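Local coordinates for rhusiopathiae surface protein B (PDB 3V10) that probably binds collagen at the bacterial cell surface, this chain being the collagen-binding piece of a longer cell-wall protein, at residues F166-T172 with W183-S189; V198-I204 with N279-Y285; G213-V217 with H227-E231; F233-G238 with V249-K255. All coordinates share one frame; numbering follows the deposited sequence.

Following the chain from the N terminus, contact 1 comes first and closes the hairpin of strands 167-173 and 180-187. Strand 198-204 follows and opens contact 2, whose partner comes 75 residues later in strand 276-286. Contacts 3 and 4 are nested inside that long loop, one after the other: contact 3 closes the hairpin of 208-221 and 224-229, and contact 4 brings the end of helix 230-236 to strand 246-251. Contacts 1 and 3 belong to one sheet and contact 2 to another, which contact 4 also reaches. Contacts 1 and 2 touch directly, while helix 230-236 serves both 3 and 4. All four lie in the collagen-binding domain.

Contact 1: F166-T172 with W183-S189; sequences FYWKTGT and WWLNINS
Trp-168 and Thr-170 face Asn-186 and Trp-184 as the hydrogen-bonded pairs of an antiparallel ladder. Trp-184 N lies 3.0 Å from Thr-170 O, while Trp-168 N to Asn-186 O is weak at 3.3 Å. Two donors grip Trp-168 O: Asn-186 N at 2.9 Å, nearly in line with the carbonyl, and Asn-186 ND2 at 3.0 Å, from above its plane. The same ND2 gives a bond to a water that also meets Thr-170 OG1. Beyond the ladder, Asn-188 N reaches Phe-166 O at 2.7 Å.

With CG between backbone N and carbonyl carbon (chi1 80°), the Trp-168 indole folds over Asn-186, whose CB makes a CH-pi contact 3.8 Å from the six-membered ring centroid and whose amide stacks at 26° to the indole. A second CH-pi contact sets Asn-188 CA over one face of Phe-166, and OD1 of Asn-188 accepts from Glu-192 N. Thr-172 CG2 meets the edge of Trp-184.

Among apolar groups, Tyr-167 runs alongside Leu-185 and Ile-187, its hydroxyl bonded to Ser-281. The hairpin forms one margin of a five-stranded sheet: strand 260-269 flanks 180-187, and Tyr-167 and Trp-183 pack on strand 276-286.

Contact 2: V198-I204 with N279-Y285; sequences VKVIDTI and NSSTIEY
Thr-203 and Ser-280 are joined by two main-chain bonds, Thr-203 N to Ser-280 O at 2.7 Å and Ser-280 N to Thr-203 O at 3.1 Å, the latter almost straight (177° at the hydrogen). Thr-203 O also accepts from a water, 2.9 Å away, that contacts Ser-280 OG. Four more bonds continue the antiparallel ladder: Ile-201 and Thr-282 exchange a pair, as do Lys-199 and Glu-284, with Ile-201 N 2.9 Å from Thr-282 O. Between these rungs CA-H groups approach carbonyls, the shortest being Ser-281 CA to Ile-201 O at 3.1 Å.

Asp-202, its CG anti to the backbone nitrogen (chi1 -177°), extends its buried carboxylate toward the side chain of Asn-279. The hydroxyl of Tyr-265, bonded to Asp-202 OD2, and a long, weak ion pair with Lys-169 NZ would probably favour a charged carboxylate. Ser-281 OG bonds to Thr-301 O.

Val-200 CG2 rests 3.6 Å from Ile-283 CG1, and Val-198 CG2 lies 3.8 Å from Tyr-285 CB.

In this antiparallel sheet of the collagen-binding domain, distinct from that of 167-173 and 180-187, strand 246-251 pairs with the other edge of 198-204, and the backbones of Thr-303 and Asn-279 are hydrogen-bonded. The face of Val-200, Asp-202 and Ile-283 turns inward: Asp-202 meets Leu-185, Asn-279 meets Trp-183 and Ile-283 meets Phe-166. Lys-199, Thr-282 and Glu-284 occupy the exposed face.

Contact 3: G213-V217 with H227-E231; sequences GSIMV and HISAE
Val-217 and Ile-228 form the hydrogen-bonded pair that holds the two segments together. Val-217 N to Ile-228 O and Ile-228 N to Val-217 O each measure 2.8 Å; the first is nearly straight (175° at the hydrogen), although its donor is tilted from the carbonyl plane. Next to it, toward the helix, Met-216 and Ser-229 are a non-hydrogen-bonded pair with CA atoms 4.3 Å apart. The pairing then fades, as Ala-230 N makes no more than a weak bond of 3.4 Å to Ile-215 O.

The ladder belongs to the hairpin of strands 208-221 and 224-229, the latter outermost in the five-stranded sheet of the collagen-binding domain and leading straight into helix 230-236. Ser-229 is the N-cap of that helix: its OG, set between backbone N and carbonyl carbon (chi1 68°), accepts from Ala-232 N.

Met-216 meets both His-227 and Ser-229. Its CB lies 3.8 Å from His-227 CE1, and the bent thioether chain carries Met-216 SD across to Ser-229 CA, 3.7 Å away. The imidazole has its polar hold elsewhere, ND1 being bonded to Asp-218 OD1. Among apolar groups, Ile-215 CG2 touches Ala-230 CB at 3.7 Å. Ile-228 CG1 leans over Val-217 O and is in van der Waals reach of Val-217 CB (4.2 Å); on the face that these two residues share, Val-217 CG1 and Ile-228 CD1 meet Phe-233 in the helix, while Ile-215 packs on Val-263 of strand 260-269.

Contact 4: F233-G238 with V249-K255; sequences FNKEYG and VMIPKEK
Lys-255 runs past the carbonyls of Tyr-237 and Glu-236 at the end of helix 230-236. Its CB is 3.4 Å from Tyr-237 O, and CG stays beside the same oxygen at 3.5 Å. A bend at chi2 (-57°) then takes the chain to the preceding carbonyl, with CD 3.7 Å from Glu-236 O and near the Tyr-237 ring. CE comes to 3.1 Å from Glu-236 O, and NZ is carried past it, to 4.2 Å from that atom, without a hydrogen bond.

Pro-252 CD lies 3.2 Å from Tyr-237 O, which also meets Ile-251 CG2; this buried oxygen has no polar partner in the model. Gly-238 CA approaches Met-250 O at 3.3 Å in a CA-H...O contact. The Phe-233 ring presents its edge to Ile-251, Phe-233 CZ lying 3.9 Å from Ile-251 CG1, while Phe-233 O gathers the amides of Glu-236, Tyr-237 and Gly-238 as the helix ends.

Pro-252 occupies the N-cap position of helix 253-256. The longer helix, closing on Gly-238 with its positive phi, runs into the hairpin of strands 239-243 and 246-251, within the collagen-binding domain of DEv-IgG fold, an Ig-like variant.

Contact 1: F166-T172 with W183-S189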
# COMPACT_ATOMS: atom_id res chain seq x y z
N PHE A 166 -7.31 23.62 3.04
CA PHE A 166 -6.04 24.26 2.73
C PHE A 166 -4.84 23.33 2.66
O PHE A 166 -3.99 23.49 1.79
CB PHE A 166 -5.74 25.38 3.73
CG PHE A 166 -4.51 26.16 3.39
CD1 PHE A 166 -3.26 25.75 3.85
CD2 PHE A 166 -4.59 27.30 2.59
CE1 PHE A 166 -2.11 26.46 3.51
CE2 PHE A 166 -3.45 28.01 2.25
CZ PHE A 166 -2.21 27.59 2.71
N TYR A 167 -4.77 22.36 3.56
CA TYR A 167 -3.63 21.45 3.55
C TYR A 167 -3.95 20.06 4.07
O TYR A 167 -4.62 19.89 5.09
CB TYR A 167 -2.48 22.02 4.39
CG TYR A 167 -1.33 21.04 4.61
CD1 TYR A 167 -0.50 20.67 3.55
CD2 TYR A 167 -1.10 20.46 5.86
CE1 TYR A 167 0.52 19.74 3.73
CE2 TYR A 167 -0.08 19.53 6.05
CZ TYR A 167 0.73 19.17 4.98
OH TYR A 167 1.74 18.25 5.13
N TRP A 168 -3.46 19.05 3.35
CA TRP A 168 -3.63 17.67 3.78
C TRP A 168 -2.57 16.84 3.07
O TRP A 168 -2.09 17.21 2.00
CB TRP A 168 -5.04 17.15 3.49
CG TRP A 168 -5.29 16.72 2.09
CD1 TRP A 168 -5.06 15.47 1.57
CD2 TRP A 168 -5.82 17.51 1.04
NE1 TRP A 168 -5.43 15.45 0.24
CE2 TRP A 168 -5.90 16.69 -0.11
CE3 TRP A 168 -6.24 18.85 0.94
CZ2 TRP A 168 -6.38 17.16 -1.34
CZ3 TRP A 168 -6.72 19.31 -0.28
CH2 TRP A 168 -6.79 18.47 -1.40
N LYS A 169 -2.20 15.74 3.70
CA LYS A 169 -1.19 14.86 3.15
C LYS A 169 -1.75 13.45 2.98
O LYS A 169 -2.62 13.03 3.73
CB LYS A 169 0.02 14.83 4.08
CG LYS A 169 -0.28 14.28 5.45
CD LYS A 169 0.20 12.85 5.56
CE LYS A 169 1.71 12.81 5.74
NZ LYS A 169 2.43 13.50 4.64
N THR A 170 -1.26 12.74 1.97
CA THR A 170 -1.72 11.38 1.72
C THR A 170 -0.54 10.52 1.33
O THR A 170 0.54 11.02 1.03
CB THR A 170 -2.75 11.33 0.56
OG1 THR A 170 -2.10 11.63 -0.67
CG2 THR A 170 -3.86 12.33 0.80
N GLY A 171 -0.74 9.21 1.35
CA GLY A 171 0.34 8.31 1.00
C GLY A 171 -0.17 6.92 0.72
O GLY A 171 -1.26 6.54 1.16
N THR A 172 0.61 6.15 -0.03
CA THR A 172 0.24 4.79 -0.35
C THR A 172 1.47 4.03 -0.82
O THR A 172 2.55 4.62 -0.99
CB THR A 172 -0.87 4.74 -1.44
OG1 THR A 172 -1.35 3.39 -1.56
CG2 THR A 172 -0.33 5.22 -2.79
N TRP A 183 4.14 9.67 -1.65
CA TRP A 183 3.47 10.64 -0.78
C TRP A 183 3.11 11.95 -1.47
O TRP A 183 3.75 12.35 -2.44
CB TRP A 183 4.33 10.92 0.45
CG TRP A 183 4.80 9.68 1.13
CD1 TRP A 183 5.86 8.91 0.78
CD2 TRP A 183 4.19 9.04 2.26
NE1 TRP A 183 5.95 7.82 1.60
CE2 TRP A 183 4.94 7.87 2.52
CE3 TRP A 183 3.08 9.33 3.06
CZ2 TRP A 183 4.62 6.99 3.56
CZ3 TRP A 183 2.76 8.45 4.10
CH2 TRP A 183 3.53 7.30 4.34
N TRP A 184 2.08 12.61 -0.94
CA TRP A 184 1.59 13.87 -1.48
C TRP A 184 1.32 14.91 -0.40
O TRP A 184 0.60 14.64 0.55
CB TRP A 184 0.25 13.66 -2.20
CG TRP A 184 0.31 12.91 -3.48
CD1 TRP A 184 0.35 13.43 -4.74
CD2 TRP A 184 0.34 11.48 -3.64
NE1 TRP A 184 0.39 12.43 -5.67
CE2 TRP A 184 0.39 11.22 -5.02
CE3 TRP A 184 0.32 10.41 -2.74
CZ2 TRP A 184 0.42 9.92 -5.54
CZ3 TRP A 184 0.36 9.11 -3.25
CH2 TRP A 184 0.41 8.88 -4.64
N LEU A 185 1.91 16.10 -0.55
CA LEU A 185 1.65 17.20 0.38
C LEU A 185 0.84 18.19 -0.46
O LEU A 185 1.36 18.81 -1.38
CB LEU A 185 2.95 17.87 0.85
CG LEU A 185 4.04 16.99 1.47
CD1 LEU A 185 5.16 17.89 2.01
CD2 LEU A 185 3.46 16.14 2.59
N ASN A 186 -0.45 18.32 -0.16
CA ASN A 186 -1.32 19.22 -0.92
C ASN A 186 -1.44 20.57 -0.23
O ASN A 186 -2.20 20.71 0.73
CB ASN A 186 -2.69 18.56 -1.07
CG ASN A 186 -2.59 17.16 -1.64
OD1 ASN A 186 -2.45 16.98 -2.85
ND2 ASN A 186 -2.64 16.16 -0.77
N ILE A 187 -0.71 21.56 -0.73
CA ILE A 187 -0.68 22.89 -0.14
C ILE A 187 -1.48 23.94 -0.89
O ILE A 187 -1.25 24.20 -2.07
CB ILE A 187 0.78 23.39 -0.02
CG1 ILE A 187 1.63 22.30 0.65
CG2 ILE A 187 0.82 24.68 0.79
CD1 ILE A 187 3.12 22.60 0.66
N ASN A 188 -2.42 24.54 -0.17
CA ASN A 188 -3.27 25.58 -0.71
C ASN A 188 -4.13 25.15 -1.90
O ASN A 188 -4.06 25.76 -2.97
CB ASN A 188 -2.45 26.81 -1.08
CG ASN A 188 -3.30 28.05 -1.20
OD1 ASN A 188 -4.50 28.00 -0.96
ND2 ASN A 188 -2.68 29.18 -1.56
N SER A 189 -4.93 24.11 -1.71
CA SER A 189 -5.83 23.64 -2.75
C SER A 189 -6.86 24.73 -3.06
O SER A 189 -7.21 24.95 -4.22
CB SER A 189 -6.57 22.37 -2.31
OG SER A 189 -5.73 21.23 -2.34
O HOH W 1 -3.22 13.68 -2.20

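Contact 2: V198-I204 with N279-Y285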
# COMPACT_ATOMS: atom_id res chain seq x y z
N VAL A 198 4.17 30.45 4.13
CA VAL A 198 3.61 29.16 4.52
C VAL A 198 4.76 28.21 4.83
O VAL A 198 5.73 28.14 4.07
CB VAL A 198 2.74 28.57 3.40
CG1 VAL A 198 2.23 27.19 3.79
CG2 VAL A 198 1.56 29.50 3.10
N LYS A 199 4.68 27.50 5.95
CA LYS A 199 5.75 26.56 6.30
C LYS A 199 5.20 25.22 6.73
O LYS A 199 4.29 25.14 7.55
CB LYS A 199 6.62 27.14 7.43
CG LYS A 199 7.80 26.24 7.81
CD LYS A 199 8.73 26.92 8.81
CE LYS A 199 9.95 26.05 9.10
NZ LYS A 199 10.83 26.67 10.13
N VAL A 200 5.75 24.15 6.16
CA VAL A 200 5.33 22.80 6.50
C VAL A 200 6.57 22.04 6.96
O VAL A 200 7.59 22.07 6.30
CB VAL A 200 4.74 22.04 5.29
CG1 VAL A 200 4.47 20.57 5.68
CG2 VAL A 200 3.46 22.71 4.84
N ILE A 201 6.47 21.39 8.11
CA ILE A 201 7.58 20.58 8.60
C ILE A 201 7.06 19.15 8.61
O ILE A 201 6.15 18.81 9.37
CB ILE A 201 8.04 21.00 10.01
CG1 ILE A 201 8.54 22.45 9.99
CG2 ILE A 201 9.17 20.08 10.48
CD1 ILE A 201 9.06 22.94 11.33
N ASP A 202 7.62 18.34 7.72
CA ASP A 202 7.20 16.95 7.59
C ASP A 202 8.23 16.02 8.20
O ASP A 202 9.41 16.07 7.85
CB ASP A 202 7.00 16.62 6.11
CG ASP A 202 6.49 15.21 5.89
OD1 ASP A 202 7.09 14.26 6.44
OD2 ASP A 202 5.49 15.04 5.17
N THR A 203 7.79 15.16 9.11
CA THR A 203 8.69 14.21 9.75
C THR A 203 8.32 12.79 9.34
O THR A 203 7.29 12.27 9.75
CB THR A 203 8.63 14.31 11.28
OG1 THR A 203 9.08 15.61 11.69
CG2 THR A 203 9.54 13.26 11.90
N ILE A 204 9.17 12.18 8.53
CA ILE A 204 8.93 10.81 8.08
C ILE A 204 9.15 9.88 9.27
O ILE A 204 10.17 9.97 9.95
CB ILE A 204 9.88 10.43 6.93
CG1 ILE A 204 9.60 11.34 5.73
CG2 ILE A 204 9.70 8.96 6.55
CD1 ILE A 204 10.68 11.31 4.67
N ASN A 279 3.90 9.04 8.73
CA ASN A 279 4.43 10.33 8.32
C ASN A 279 3.56 11.37 9.00
O ASN A 279 2.33 11.31 8.91
CB ASN A 279 4.37 10.50 6.80
CG ASN A 279 5.03 11.77 6.33
OD1 ASN A 279 6.17 12.06 6.70
ND2 ASN A 279 4.33 12.54 5.52
N SER A 280 4.18 12.31 9.69
CA SER A 280 3.42 13.35 10.37
C SER A 280 3.96 14.69 9.90
O SER A 280 5.12 14.79 9.51
CB SER A 280 3.56 13.21 11.89
OG SER A 280 4.90 13.40 12.32
N SER A 281 3.12 15.71 9.90
CA SER A 281 3.56 17.03 9.47
C SER A 281 2.80 18.12 10.21
O SER A 281 1.72 17.89 10.74
CB SER A 281 3.37 17.20 7.95
OG SER A 281 2.00 17.23 7.58
N THR A 282 3.41 19.31 10.26
CA THR A 282 2.79 20.46 10.90
C THR A 282 2.86 21.61 9.90
O THR A 282 3.76 21.66 9.06
CB THR A 282 3.52 20.85 12.21
OG1 THR A 282 4.88 21.22 11.93
CG2 THR A 282 3.52 19.67 13.18
N ILE A 283 1.89 22.51 9.97
CA ILE A 283 1.89 23.63 9.05
C ILE A 283 1.51 24.89 9.80
O ILE A 283 0.79 24.84 10.80
CB ILE A 283 0.88 23.40 7.88
CG1 ILE A 283 1.01 24.51 6.84
CG2 ILE A 283 -0.55 23.32 8.41
CD1 ILE A 283 0.15 24.30 5.61
N GLU A 284 2.04 26.02 9.35
CA GLU A 284 1.72 27.29 9.96
C GLU A 284 1.68 28.35 8.88
O GLU A 284 2.52 28.36 7.97
CB GLU A 284 2.75 27.69 11.02
CG GLU A 284 2.23 28.78 11.95
CD GLU A 284 3.11 29.00 13.16
OE1 GLU A 284 3.87 29.99 13.19
OE2 GLU A 284 3.06 28.15 14.09
N TYR A 285 0.69 29.23 8.99
CA TYR A 285 0.51 30.32 8.04
C TYR A 285 -0.64 31.18 8.55
O TYR A 285 -1.33 30.80 9.48
CB TYR A 285 0.15 29.78 6.66
CG TYR A 285 -1.13 28.97 6.62
CD1 TYR A 285 -1.17 27.67 7.11
CD2 TYR A 285 -2.31 29.52 6.12
CE1 TYR A 285 -2.35 26.93 7.11
CE2 TYR A 285 -3.50 28.79 6.12
CZ TYR A 285 -3.51 27.49 6.62
OH TYR A 285 -4.68 26.77 6.63
O HOH W 2 6.58 11.29 12.40

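Contact 3: G213-V217 with H227-E231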
# COMPACT_ATOMS: atom_id res chain seq x y z
N GLY A 213 16.50 12.31 -4.31
CA GLY A 213 16.12 12.86 -5.60
C GLY A 213 14.72 12.59 -6.11
O GLY A 213 14.43 12.81 -7.29
N SER A 214 13.82 12.15 -5.23
CA SER A 214 12.46 11.83 -5.67
C SER A 214 11.44 12.95 -5.48
O SER A 214 10.25 12.77 -5.78
CB SER A 214 11.95 10.59 -4.92
OG SER A 214 11.78 10.89 -3.55
N ILE A 215 11.88 14.10 -4.99
CA ILE A 215 10.96 15.21 -4.75
C ILE A 215 10.64 16.03 -5.99
O ILE A 215 11.54 16.54 -6.65
CB ILE A 215 11.52 16.17 -3.69
CG1 ILE A 215 11.78 15.41 -2.38
CG2 ILE A 215 10.54 17.31 -3.46
CD1 ILE A 215 12.46 16.25 -1.32
N MET A 216 9.35 16.17 -6.28
CA MET A 216 8.90 16.95 -7.42
C MET A 216 7.75 17.83 -6.92
O MET A 216 7.21 17.58 -5.84
CB MET A 216 8.43 16.04 -8.55
CG MET A 216 9.50 15.08 -9.09
SD MET A 216 10.83 15.88 -10.01
CE MET A 216 12.24 15.50 -9.06
N VAL A 217 7.38 18.85 -7.68
CA VAL A 217 6.30 19.73 -7.24
C VAL A 217 5.37 20.13 -8.37
O VAL A 217 5.82 20.51 -9.44
CB VAL A 217 6.86 21.04 -6.63
CG1 VAL A 217 5.73 21.86 -6.03
CG2 VAL A 217 7.92 20.73 -5.58
N HIS A 227 4.47 20.74 -13.83
CA HIS A 227 5.06 19.71 -13.00
C HIS A 227 6.56 19.97 -13.03
O HIS A 227 7.22 19.72 -14.04
CB HIS A 227 4.73 18.33 -13.59
CG HIS A 227 5.26 17.18 -12.78
ND1 HIS A 227 4.89 16.95 -11.47
CD2 HIS A 227 6.12 16.19 -13.11
CE1 HIS A 227 5.50 15.87 -11.03
NE2 HIS A 227 6.26 15.39 -12.00
N ILE A 228 7.10 20.49 -11.93
CA ILE A 228 8.53 20.81 -11.87
C ILE A 228 9.30 20.01 -10.82
O ILE A 228 8.73 19.20 -10.09
CB ILE A 228 8.75 22.33 -11.59
CG1 ILE A 228 8.28 22.69 -10.18
CG2 ILE A 228 8.00 23.16 -12.63
CD1 ILE A 228 8.51 24.16 -9.82
N SER A 229 10.61 20.24 -10.76
CA SER A 229 11.46 19.53 -9.81
C SER A 229 11.67 20.35 -8.55
O SER A 229 11.35 21.53 -8.50
CB SER A 229 12.82 19.23 -10.44
OG SER A 229 13.56 20.43 -10.63
N ALA A 230 12.23 19.70 -7.53
CA ALA A 230 12.52 20.36 -6.27
C ALA A 230 13.52 21.47 -6.53
O ALA A 230 13.42 22.56 -5.97
CB ALA A 230 13.09 19.37 -5.28
N GLU A 231 14.50 21.19 -7.38
CA GLU A 231 15.54 22.16 -7.72
C GLU A 231 14.96 23.43 -8.34
O GLU A 231 15.39 24.54 -8.01
CB GLU A 231 16.54 21.53 -8.69
CG GLU A 231 17.41 20.44 -8.08
CD GLU A 231 16.63 19.24 -7.56
OE1 GLU A 231 15.69 18.78 -8.24
OE2 GLU A 231 16.98 18.74 -6.46

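Contact 4: F233-G238 with V249-K255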
# COMPACT_ATOMS: atom_id res chain seq x y z
N PHE A 233 11.87 24.42 -8.02
CA PHE A 233 11.04 25.01 -6.98
C PHE A 233 11.90 25.92 -6.11
O PHE A 233 11.51 27.04 -5.79
CB PHE A 233 10.42 23.91 -6.11
CG PHE A 233 9.55 24.44 -5.00
CD1 PHE A 233 8.22 24.76 -5.23
CD2 PHE A 233 10.08 24.63 -3.72
CE1 PHE A 233 7.42 25.26 -4.20
CE2 PHE A 233 9.28 25.13 -2.69
CZ PHE A 233 7.95 25.44 -2.94
N ASN A 234 13.07 25.42 -5.73
CA ASN A 234 14.00 26.18 -4.89
C ASN A 234 14.51 27.46 -5.54
O ASN A 234 14.98 28.36 -4.85
CB ASN A 234 15.19 25.31 -4.49
CG ASN A 234 14.81 24.19 -3.54
OD1 ASN A 234 13.77 24.25 -2.89
ND2 ASN A 234 15.66 23.18 -3.45
N LYS A 235 14.42 27.53 -6.87
CA LYS A 235 14.89 28.72 -7.58
C LYS A 235 13.80 29.73 -7.90
O LYS A 235 14.09 30.90 -8.15
CB LYS A 235 15.58 28.31 -8.89
CG LYS A 235 16.77 27.39 -8.73
CD LYS A 235 17.51 27.20 -10.05
CE LYS A 235 16.62 26.57 -11.13
NZ LYS A 235 16.21 25.19 -10.77
N GLU A 236 12.54 29.30 -7.88
CA GLU A 236 11.44 30.19 -8.23
C GLU A 236 10.33 30.42 -7.21
O GLU A 236 9.86 31.55 -7.05
CB GLU A 236 10.77 29.70 -9.52
CG GLU A 236 11.65 29.66 -10.75
CD GLU A 236 10.89 29.17 -11.97
OE1 GLU A 236 10.39 28.02 -11.95
OE2 GLU A 236 10.79 29.93 -12.95
N TYR A 237 9.91 29.37 -6.50
CA TYR A 237 8.80 29.51 -5.57
C TYR A 237 9.05 29.44 -4.07
O TYR A 237 8.24 29.93 -3.29
CB TYR A 237 7.72 28.49 -5.93
CG TYR A 237 7.27 28.59 -7.37
CD1 TYR A 237 8.00 27.97 -8.39
CD2 TYR A 237 6.14 29.32 -7.72
CE1 TYR A 237 7.61 28.09 -9.73
CE2 TYR A 237 5.74 29.45 -9.05
CZ TYR A 237 6.48 28.83 -10.04
OH TYR A 237 6.09 28.97 -11.35
N GLY A 238 10.15 28.84 -3.66
CA GLY A 238 10.40 28.75 -2.23
C GLY A 238 11.61 27.92 -1.90
O GLY A 238 12.57 27.89 -2.66
N VAL A 249 9.10 22.48 3.84
CA VAL A 249 8.69 23.24 2.68
C VAL A 249 8.33 24.64 3.16
O VAL A 249 7.49 24.80 4.05
CB VAL A 249 7.43 22.62 2.01
CG1 VAL A 249 7.02 23.44 0.78
CG2 VAL A 249 7.72 21.18 1.61
N MET A 250 8.99 25.64 2.58
CA MET A 250 8.75 27.03 2.94
C MET A 250 8.35 27.79 1.68
O MET A 250 9.05 27.74 0.66
CB MET A 250 10.00 27.64 3.59
CG MET A 250 10.30 27.07 4.97
SD MET A 250 11.91 27.57 5.67
CE MET A 250 12.88 26.15 5.23
N ILE A 251 7.22 28.49 1.75
CA ILE A 251 6.73 29.25 0.60
C ILE A 251 6.42 30.70 0.99
O ILE A 251 5.53 30.95 1.81
CB ILE A 251 5.46 28.62 0.01
CG1 ILE A 251 5.70 27.14 -0.29
CG2 ILE A 251 5.06 29.36 -1.27
CD1 ILE A 251 4.45 26.40 -0.73
N PRO A 252 7.15 31.66 0.42
CA PRO A 252 6.91 33.08 0.73
C PRO A 252 5.49 33.49 0.38
O PRO A 252 4.90 32.99 -0.58
CB PRO A 252 7.94 33.80 -0.14
CG PRO A 252 9.06 32.81 -0.23
CD PRO A 252 8.33 31.50 -0.45
N LYS A 253 4.93 34.42 1.16
CA LYS A 253 3.58 34.91 0.96
C LYS A 253 3.17 35.21 -0.51
O LYS A 253 2.12 34.74 -0.95
CB LYS A 253 3.36 36.16 1.83
CG LYS A 253 2.00 36.79 1.69
CD LYS A 253 1.91 38.07 2.51
CE LYS A 253 0.56 38.75 2.37
NZ LYS A 253 0.53 40.06 3.10
N GLU A 254 4.00 35.96 -1.24
CA GLU A 254 3.69 36.31 -2.65
C GLU A 254 3.67 35.12 -3.60
O GLU A 254 2.99 35.13 -4.61
CB GLU A 254 4.67 37.37 -3.25
CG GLU A 254 5.59 38.17 -2.30
CD GLU A 254 4.84 39.06 -1.32
OE1 GLU A 254 3.63 39.27 -1.54
OE2 GLU A 254 5.43 39.54 -0.33
N LYS A 255 4.46 34.09 -3.29
CA LYS A 255 4.52 32.90 -4.12
C LYS A 255 3.40 31.91 -3.82
O LYS A 255 2.94 31.18 -4.69
CB LYS A 255 5.88 32.21 -3.97
CG LYS A 255 7.04 33.02 -4.55
CD LYS A 255 6.82 33.35 -6.03
CE LYS A 255 8.04 34.04 -6.64
NZ LYS A 255 8.39 35.28 -5.89